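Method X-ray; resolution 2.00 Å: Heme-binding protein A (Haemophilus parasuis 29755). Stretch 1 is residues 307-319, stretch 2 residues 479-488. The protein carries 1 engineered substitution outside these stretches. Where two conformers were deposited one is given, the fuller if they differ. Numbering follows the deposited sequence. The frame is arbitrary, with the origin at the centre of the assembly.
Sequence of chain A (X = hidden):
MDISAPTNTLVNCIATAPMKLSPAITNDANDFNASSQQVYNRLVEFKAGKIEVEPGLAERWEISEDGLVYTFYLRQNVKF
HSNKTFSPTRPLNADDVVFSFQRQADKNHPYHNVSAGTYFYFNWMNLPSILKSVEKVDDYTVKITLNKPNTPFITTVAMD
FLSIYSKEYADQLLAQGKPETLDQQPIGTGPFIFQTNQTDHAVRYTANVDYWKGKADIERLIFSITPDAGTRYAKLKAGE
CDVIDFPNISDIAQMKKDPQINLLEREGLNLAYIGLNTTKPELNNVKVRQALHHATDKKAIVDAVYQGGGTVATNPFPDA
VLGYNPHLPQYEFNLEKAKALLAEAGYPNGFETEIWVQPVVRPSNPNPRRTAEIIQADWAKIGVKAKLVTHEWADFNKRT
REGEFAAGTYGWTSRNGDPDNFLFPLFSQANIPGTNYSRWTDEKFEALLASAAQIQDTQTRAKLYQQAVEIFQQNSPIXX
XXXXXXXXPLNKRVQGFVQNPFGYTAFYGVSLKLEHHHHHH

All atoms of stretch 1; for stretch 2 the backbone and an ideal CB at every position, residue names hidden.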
# COMPACT_ATOMS: atom_id res chain seq x y z
N GLN A 307 -13.87 6.30 -14.81
CA GLN A 307 -14.42 5.49 -15.89
C GLN A 307 -14.72 4.06 -15.44
O GLN A 307 -14.39 3.09 -16.14
CB GLN A 307 -13.45 5.48 -17.07
CG GLN A 307 -13.16 6.87 -17.61
CD GLN A 307 -12.26 6.84 -18.82
OE1 GLN A 307 -12.72 6.68 -19.95
NE2 GLN A 307 -10.96 6.99 -18.60
N GLY A 308 -15.35 3.94 -14.27
CA GLY A 308 -15.75 2.67 -13.69
C GLY A 308 -14.77 2.11 -12.68
O GLY A 308 -15.13 1.27 -11.85
N GLY A 309 -13.51 2.55 -12.75
CA GLY A 309 -12.47 2.01 -11.90
C GLY A 309 -12.30 2.74 -10.59
O GLY A 309 -11.18 3.04 -10.17
N GLY A 310 -13.41 3.01 -9.92
CA GLY A 310 -13.36 3.75 -8.66
C GLY A 310 -14.68 3.69 -7.95
O GLY A 310 -15.69 3.39 -8.57
N THR A 311 -14.67 3.95 -6.65
CA THR A 311 -15.91 4.01 -5.89
C THR A 311 -15.95 5.24 -5.02
O THR A 311 -14.91 5.69 -4.53
CB THR A 311 -16.06 2.80 -4.97
OG1 THR A 311 -15.06 2.87 -3.95
CG2 THR A 311 -15.87 1.51 -5.74
N VAL A 312 -17.15 5.76 -4.82
CA VAL A 312 -17.35 6.92 -3.97
C VAL A 312 -16.95 6.60 -2.52
O VAL A 312 -17.39 5.60 -1.97
CB VAL A 312 -18.83 7.38 -4.02
CG1 VAL A 312 -19.13 8.39 -2.92
CG2 VAL A 312 -19.15 7.98 -5.37
N ALA A 313 -16.11 7.44 -1.93
CA ALA A 313 -15.69 7.25 -0.52
C ALA A 313 -16.69 7.87 0.46
O ALA A 313 -17.13 9.00 0.27
CB ALA A 313 -14.31 7.84 -0.29
N THR A 314 -17.03 7.13 1.51
CA THR A 314 -17.84 7.68 2.60
C THR A 314 -16.98 7.91 3.83
O THR A 314 -17.21 8.85 4.59
CB THR A 314 -19.00 6.77 2.96
OG1 THR A 314 -18.50 5.48 3.34
CG2 THR A 314 -19.93 6.59 1.75
N ASN A 315 -16.01 7.02 4.02
CA ASN A 315 -15.01 7.09 5.09
C ASN A 315 -13.67 7.48 4.50
O ASN A 315 -13.47 7.38 3.27
CB ASN A 315 -14.83 5.71 5.73
CG ASN A 315 -15.98 5.32 6.67
OD1 ASN A 315 -15.77 5.05 7.85
ND2 ASN A 315 -17.19 5.28 6.12
N PRO A 316 -12.71 7.86 5.36
CA PRO A 316 -11.36 8.15 4.84
C PRO A 316 -10.56 6.89 4.45
O PRO A 316 -9.42 7.03 4.00
CB PRO A 316 -10.68 8.86 6.01
CG PRO A 316 -11.41 8.38 7.21
CD PRO A 316 -12.83 8.20 6.79
N PHE A 317 -11.13 5.71 4.65
CA PHE A 317 -10.55 4.46 4.19
C PHE A 317 -11.67 3.50 3.79
O PHE A 317 -12.78 3.62 4.29
CB PHE A 317 -9.63 3.82 5.25
CG PHE A 317 -10.11 3.98 6.67
CD1 PHE A 317 -11.26 3.36 7.11
CD2 PHE A 317 -9.38 4.75 7.57
CE1 PHE A 317 -11.68 3.50 8.44
CE2 PHE A 317 -9.80 4.89 8.89
CZ PHE A 317 -10.95 4.27 9.32
N PRO A 318 -11.39 2.57 2.86
CA PRO A 318 -12.44 1.65 2.39
C PRO A 318 -12.85 0.63 3.46
O PRO A 318 -12.19 0.50 4.49
CB PRO A 318 -11.78 0.94 1.20
CG PRO A 318 -10.33 0.97 1.52
CD PRO A 318 -10.10 2.31 2.20
N ASP A 319 -13.92 -0.11 3.18
CA ASP A 319 -14.48 -1.00 4.18
C ASP A 319 -13.63 -2.24 4.46
O ASP A 319 -13.98 -3.03 5.32
CB ASP A 319 -15.93 -1.39 3.85
CG ASP A 319 -16.06 -2.37 2.67
OD1 ASP A 319 -15.08 -2.67 1.97
OD2 ASP A 319 -17.20 -2.83 2.43
N UNK A 479 -12.21 16.69 2.04
CA UNK A 479 -13.43 16.12 1.50
C UNK A 479 -13.05 14.84 0.77
O UNK A 479 -12.61 14.88 -0.37
CB UNK A 479 -14.15 17.10 0.57
N UNK A 480 -13.22 13.68 1.43
CA UNK A 480 -12.97 12.41 0.73
C UNK A 480 -13.95 12.26 -0.42
O UNK A 480 -15.12 12.59 -0.24
CB UNK A 480 -13.09 11.22 1.69
N UNK A 481 -13.50 11.78 -1.57
CA UNK A 481 -14.44 11.46 -2.64
C UNK A 481 -14.30 10.09 -3.33
O UNK A 481 -15.28 9.59 -3.88
CB UNK A 481 -14.32 12.55 -3.71
N UNK A 482 -13.12 9.47 -3.31
CA UNK A 482 -12.98 8.20 -4.02
C UNK A 482 -11.93 7.27 -3.44
O UNK A 482 -10.93 7.71 -2.85
CB UNK A 482 -12.64 8.47 -5.49
N UNK A 483 -12.18 5.98 -3.61
CA UNK A 483 -11.14 4.98 -3.54
C UNK A 483 -10.99 4.42 -4.95
O UNK A 483 -11.97 4.29 -5.68
CB UNK A 483 -11.46 3.89 -2.52
N UNK A 484 -9.77 4.10 -5.36
CA UNK A 484 -9.62 3.51 -6.69
C UNK A 484 -9.99 2.04 -6.59
O UNK A 484 -10.04 1.47 -5.49
CB UNK A 484 -8.20 3.69 -7.23
N UNK A 485 -10.28 1.42 -7.73
CA UNK A 485 -10.49 -0.02 -7.78
C UNK A 485 -9.30 -0.71 -8.44
O UNK A 485 -8.83 -0.27 -9.48
CB UNK A 485 -11.78 -0.35 -8.53
N UNK A 486 -8.80 -1.78 -7.83
CA UNK A 486 -7.73 -2.55 -8.45
C UNK A 486 -8.31 -3.71 -9.23
O UNK A 486 -9.25 -4.36 -8.78
CB UNK A 486 -6.74 -3.06 -7.40
N UNK A 487 -7.72 -3.98 -10.39
CA UNK A 487 -8.16 -5.09 -11.21
C UNK A 487 -7.07 -6.11 -11.41
O UNK A 487 -5.92 -5.77 -11.64
CB UNK A 487 -8.65 -4.58 -12.57
N UNK A 488 -7.44 -7.38 -11.32
CA UNK A 488 -6.57 -8.46 -11.77
C UNK A 488 -7.31 -9.28 -12.84
O UNK A 488 -8.16 -10.12 -12.52
CB UNK A 488 -6.14 -9.34 -10.60

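Residues 310-312 pair antiparallel with the strand 479-488, held by four backbone hydrogen bonds. Position 479 has nothing of stretch 1 within 5.5 Å of its ideal CB and accepts many residues; it is Ile 479.

At 480 the CB points toward stretch 1, its ideal position 4.1 Å from Ala 313 CB, and phi is -63°. A small or medium apolar residue would suit, and phi admits proline. Pro 480 is found, packing on Ala 313. Position 481 points away, its side chain unconstrained by stretch 1, while its carbonyl accepts from Ala 313 N (N to O 3.0 Å). The residue is Phe 481.

With the CA-to-CB bond at 482 sideways and the ideal CB 3.7 Å from Thr 311 O, stretch 1 makes little demand; a small residue suits, and larger ones that lead away are not excluded. Ala 482 occupies the site, and its CA makes a CA-H...O contact with Thr 311 O at 3.2 Å.

Position 483 forms the hydrogen-bonded pair with Thr 311: each N donates to the other's O, both at 2.9 Å. Its CB lies on the same sheet face as the Thr 311 side chain, and ahead is a slot between Ala 313 CB and the Pro 318 ring. A flat side chain, aromatic or histidine, would suit; the carbonyl of Asn 315 nearby adds a polar element. His 483 fills it. Ala 313 CB covers one ring face, 3.7 Å from the centroid, while Pro 318 CB lies over the opposite face at 4.0 Å. A water 2.6 Å from His 483 NE2 also accepts from Thr 314 N (2.9 Å from its O), tying the ring to the loop.

Across from Gly 310, 484 turns its CB to the other sheet face, where glycine presents no side chain. Many residues could stand there; Ser 484 does, its hydroxyl hydrogen-bonded elsewhere in the structure.

At 485 the CB points toward the glycine turn, 3.7 Å from Gly 309 C, with Thr 311 CG2 farther along. A branched or longer aliphatic chain would suit. Ile 485 places CD1 3.6 Å from Thr 311 CG2, while its N donates to Gly 309 O (3.1 Å).

The CB at 487 points toward stretch 1 but starts beyond 5.5 Å, so only a long side chain can reach the glycines. Tyr 487 does: Gly 309 CA lies at its ring edge, 3.3 Å from OH, and a water accepting from OH (2.5 Å to its O) donates to Gly 308 O (3.3 Å). Positions 486, pointing away, and 488, out of reach, are undemanding: Asn 486 and Val 488.

Stretch 2 (479-488) IPFAHSINYV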
# COMPACT_ATOMS: atom_id res chain seq x y z
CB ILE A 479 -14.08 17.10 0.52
CG1 ILE A 479 -14.40 18.43 1.21
CG2 ILE A 479 -15.34 16.50 -0.10
CD1 ILE A 479 -14.64 19.59 0.26
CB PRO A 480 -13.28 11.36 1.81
CG PRO A 480 -13.02 12.10 3.13
CD PRO A 480 -13.61 13.46 2.83
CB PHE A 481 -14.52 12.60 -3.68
CG PHE A 481 -13.22 12.85 -4.43
CD1 PHE A 481 -12.85 12.05 -5.51
CD2 PHE A 481 -12.40 13.92 -4.07
CE1 PHE A 481 -11.67 12.29 -6.20
CE2 PHE A 481 -11.21 14.18 -4.77
CZ PHE A 481 -10.84 13.35 -5.84
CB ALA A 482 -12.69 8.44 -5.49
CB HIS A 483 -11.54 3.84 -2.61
CG HIS A 483 -12.06 4.30 -1.28
ND1 HIS A 483 -11.27 4.91 -0.35
CD2 HIS A 483 -13.30 4.21 -0.74
CE1 HIS A 483 -11.99 5.18 0.73
NE2 HIS A 483 -13.22 4.77 0.52
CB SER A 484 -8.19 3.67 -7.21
OG SER A 484 -7.33 2.73 -6.57
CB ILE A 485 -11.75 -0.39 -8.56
CG1 ILE A 485 -12.99 0.01 -7.78
CG2 ILE A 485 -11.76 -1.90 -8.84
CD1 ILE A 485 -14.29 -0.19 -8.53
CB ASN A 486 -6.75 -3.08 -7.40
CG ASN A 486 -5.86 -1.98 -6.81
OD1 ASN A 486 -5.36 -1.11 -7.53
ND2 ASN A 486 -5.66 -2.03 -5.51
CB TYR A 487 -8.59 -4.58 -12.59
CG TYR A 487 -9.79 -3.68 -12.56
CD1 TYR A 487 -11.05 -4.18 -12.31
CD2 TYR A 487 -9.66 -2.31 -12.76
CE1 TYR A 487 -12.16 -3.36 -12.28
CE2 TYR A 487 -10.77 -1.47 -12.73
CZ TYR A 487 -12.02 -2.00 -12.50
OH TYR A 487 -13.13 -1.20 -12.45
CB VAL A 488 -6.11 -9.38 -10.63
CG1 VAL A 488 -5.34 -10.56 -11.17
CG2 VAL A 488 -5.24 -8.61 -9.63
O HOH W 1 -15.43 -1.99 -11.78
O HOH W 2 -15.32 4.81 2.05
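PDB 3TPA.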